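Local structure of Ral guanine nucleotide dissociation stimulator-like 2 (4JGW) at residues E216-L221 against R431-C436. The protein probably acts as a guanine nucleotide exchange factor for small G proteins and is a putative effector of Ras and/or Rap. Residues are numbered along the deposited sequence; the frame is centred on the assembly and turned at random.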
loop_
_atom_site.group_PDB
_atom_site.type_symbol
_atom_site.label_atom_id
_atom_site.label_comp_id
_atom_site.label_asym_id
_atom_site.label_seq_id
_atom_site.Cartn_x
_atom_site.Cartn_y
_atom_site.Cartn_z
ATOM N N GLU A 216 5.291 4.589 10.592
ATOM C CA GLU A 216 6.395 3.660 10.344
ATOM C C GLU A 216 5.925 2.341 9.729
ATOM O O GLU A 216 6.638 1.746 8.920
ATOM C CB GLU A 216 7.278 3.444 11.588
ATOM C CG GLU A 216 6.630 2.721 12.762
ATOM C CD GLU A 216 7.612 2.415 13.896
ATOM O OE1 GLU A 216 8.830 2.668 13.737
ATOM O OE2 GLU A 216 7.160 1.915 14.950
ATOM N N LEU A 217 4.720 1.905 10.102
ATOM C CA LEU A 217 4.092 0.743 9.473
ATOM C C LEU A 217 3.719 1.029 8.019
ATOM O O LEU A 217 3.903 0.178 7.147
ATOM C CB LEU A 217 2.855 0.289 10.257
ATOM C CG LEU A 217 3.098 -0.420 11.593
ATOM C CD1 LEU A 217 1.813 -0.488 12.382
ATOM C CD2 LEU A 217 3.687 -1.816 11.406
ATOM N N PHE A 218 3.205 2.229 7.763
ATOM C CA PHE A 218 2.844 2.627 6.407
ATOM C C PHE A 218 4.082 2.790 5.522
ATOM O O PHE A 218 4.027 2.519 4.321
ATOM C CB PHE A 218 1.991 3.902 6.408
ATOM C CG PHE A 218 1.644 4.401 5.028
ATOM C CD1 PHE A 218 0.922 3.602 4.142
ATOM C CD2 PHE A 218 2.042 5.667 4.615
ATOM C CE1 PHE A 218 0.609 4.058 2.868
ATOM C CE2 PHE A 218 1.729 6.132 3.343
ATOM C CZ PHE A 218 1.014 5.325 2.466
ATOM N N LEU A 219 5.191 3.222 6.122
ATOM C CA LEU A 219 6.466 3.330 5.409
ATOM C C LEU A 219 7.089 1.968 5.120
ATOM O O LEU A 219 7.785 1.802 4.115
ATOM C CB LEU A 219 7.460 4.207 6.178
ATOM C CG LEU A 219 7.222 5.717 6.155
ATOM C CD1 LEU A 219 8.289 6.446 6.969
ATOM C CD2 LEU A 219 7.194 6.233 4.726
ATOM N N ASN A 220 6.839 1.004 6.005
ATOM C CA ASN A 220 7.321 -0.366 5.828
ATOM C C ASN A 220 6.399 -1.214 4.943
ATOM O O ASN A 220 6.683 -2.385 4.679
ATOM C CB ASN A 220 7.530 -1.045 7.187
ATOM C CG ASN A 220 8.728 -0.491 7.947
ATOM O OD1 ASN A 220 9.811 -0.315 7.388
ATOM N ND2 ASN A 220 8.540 -0.228 9.236
ATOM N N LEU A 221 5.299 -0.617 4.490
ATOM C CA LEU A 221 4.338 -1.308 3.634
ATOM C C LEU A 221 4.918 -1.594 2.252
ATOM O O LEU A 221 5.432 -0.698 1.580
ATOM C CB LEU A 221 3.042 -0.499 3.503
ATOM C CG LEU A 221 1.910 -1.092 2.653
ATOM C CD1 LEU A 221 1.183 -2.209 3.396
ATOM C CD2 LEU A 221 0.929 -0.016 2.241
ATOM N N ARG A 431 3.336 7.593 -3.602
ATOM C CA ARG A 431 3.367 9.043 -3.411
ATOM C C ARG A 431 2.890 9.447 -2.012
ATOM O O ARG A 431 3.290 10.485 -1.492
ATOM C CB ARG A 431 2.563 9.768 -4.502
ATOM C CG ARG A 431 1.133 10.096 -4.123
ATOM C CD ARG A 431 0.446 10.972 -5.158
ATOM N NE ARG A 431 -0.583 11.814 -4.545
ATOM C CZ ARG A 431 -1.821 11.418 -4.252
ATOM N NH1 ARG A 431 -2.220 10.176 -4.509
ATOM N NH2 ARG A 431 -2.667 12.274 -3.696
ATOM N N LEU A 432 2.030 8.628 -1.408
ATOM C CA LEU A 432 1.586 8.875 -0.041
ATOM C C LEU A 432 2.673 8.485 0.958
ATOM O O LEU A 432 2.754 9.052 2.048
ATOM C CB LEU A 432 0.269 8.149 0.260
ATOM C CG LEU A 432 -0.995 8.732 -0.387
ATOM C CD1 LEU A 432 -2.126 7.724 -0.345
ATOM C CD2 LEU A 432 -1.421 10.051 0.258
ATOM N N GLN A 433 3.511 7.525 0.571
ATOM C CA GLN A 433 4.643 7.107 1.390
ATOM C C GLN A 433 5.720 8.188 1.497
ATOM O O GLN A 433 6.261 8.409 2.579
ATOM C CB GLN A 433 5.243 5.794 0.883
ATOM C CG GLN A 433 4.509 4.549 1.366
ATOM C CD GLN A 433 5.083 3.263 0.798
ATOM O OE1 GLN A 433 5.432 3.189 -0.381
ATOM N NE2 GLN A 433 5.172 2.235 1.635
ATOM N N LYS A 434 6.023 8.865 0.388
ATOM C CA LYS A 434 7.036 9.925 0.410
ATOM C C LYS A 434 6.547 11.166 1.170
ATOM O O LYS A 434 7.345 11.877 1.781
ATOM C CB LYS A 434 7.547 10.263 -1.006
ATOM C CG LYS A 434 7.179 11.645 -1.553
ATOM C CD LYS A 434 5.879 11.613 -2.332
ATOM C CE LYS A 434 5.244 12.988 -2.411
ATOM N NZ LYS A 434 3.824 12.899 -2.853
ATOM N N GLU A 435 5.236 11.407 1.137
ATOM C CA GLU A 435 4.635 12.493 1.904
ATOM C C GLU A 435 4.624 12.153 3.397
ATOM O O GLU A 435 4.798 13.037 4.239
ATOM C CB GLU A 435 3.222 12.797 1.408
ATOM C CG GLU A 435 2.757 14.219 1.716
ATOM C CD GLU A 435 1.276 14.440 1.449
ATOM O OE1 GLU A 435 0.732 13.837 0.496
ATOM O OE2 GLU A 435 0.654 15.228 2.195
ATOM N N CYS A 436 4.432 10.871 3.708
ATOM C CA CYS A 436 4.483 10.359 5.080
ATOM C C CYS A 436 5.857 10.567 5.729
ATOM O O CYS A 436 5.951 10.762 6.944
ATOM C CB CYS A 436 4.109 8.875 5.111
ATOM S SG CYS A 436 4.043 8.141 6.762
#
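Q433 of helix 416-436 gives both hydrogens of NE2 to the backbone O atoms of F218 and L221, where helix 203-219 ends, a worked example of how one carboxamide can bridge a carbonyl in the last turn of a helix and one in the loop that follows. The first bond, from Q433 NE2 to F218 O, is 2.9 Å long and nearly straight (171° at the hydrogen), with the donor in the carbonyl plane. The second, from the same NE2 to L221 O, is equally short but more bent, at 144°. Both acceptors lie close to the amide plane of Q433, and chi2 of 177° sets CD anti to CA, so the chain runs extended toward them.

Packing gathers around the F218 ring. Q433 CG sits over one face, offset toward the rim, in a CH-pi contact 4.0 Å from the ring centroid. At the edge, F218 CE2 comes within 3.4 Å of L432 O, and the sulfur of C436 makes a sulfur-aromatic contact, with C436 SG 3.8 Å from F218 CD2. A separate apolar contact joins F218 CZ to L432 CB at 3.7 Å. L219 adds its CG against the same sulfur and lays L219 CD2 3.2 Å from Q433 O.

L221 also packs on V246 of helix 244-264, and F218 on P389. In this contact between two helices of the Ras-GEF (CDC25-homology) domain, the two bonds satisfy the amide N-H groups and tie helix end and loop to helix 416-436, probably helping to hold their relative position.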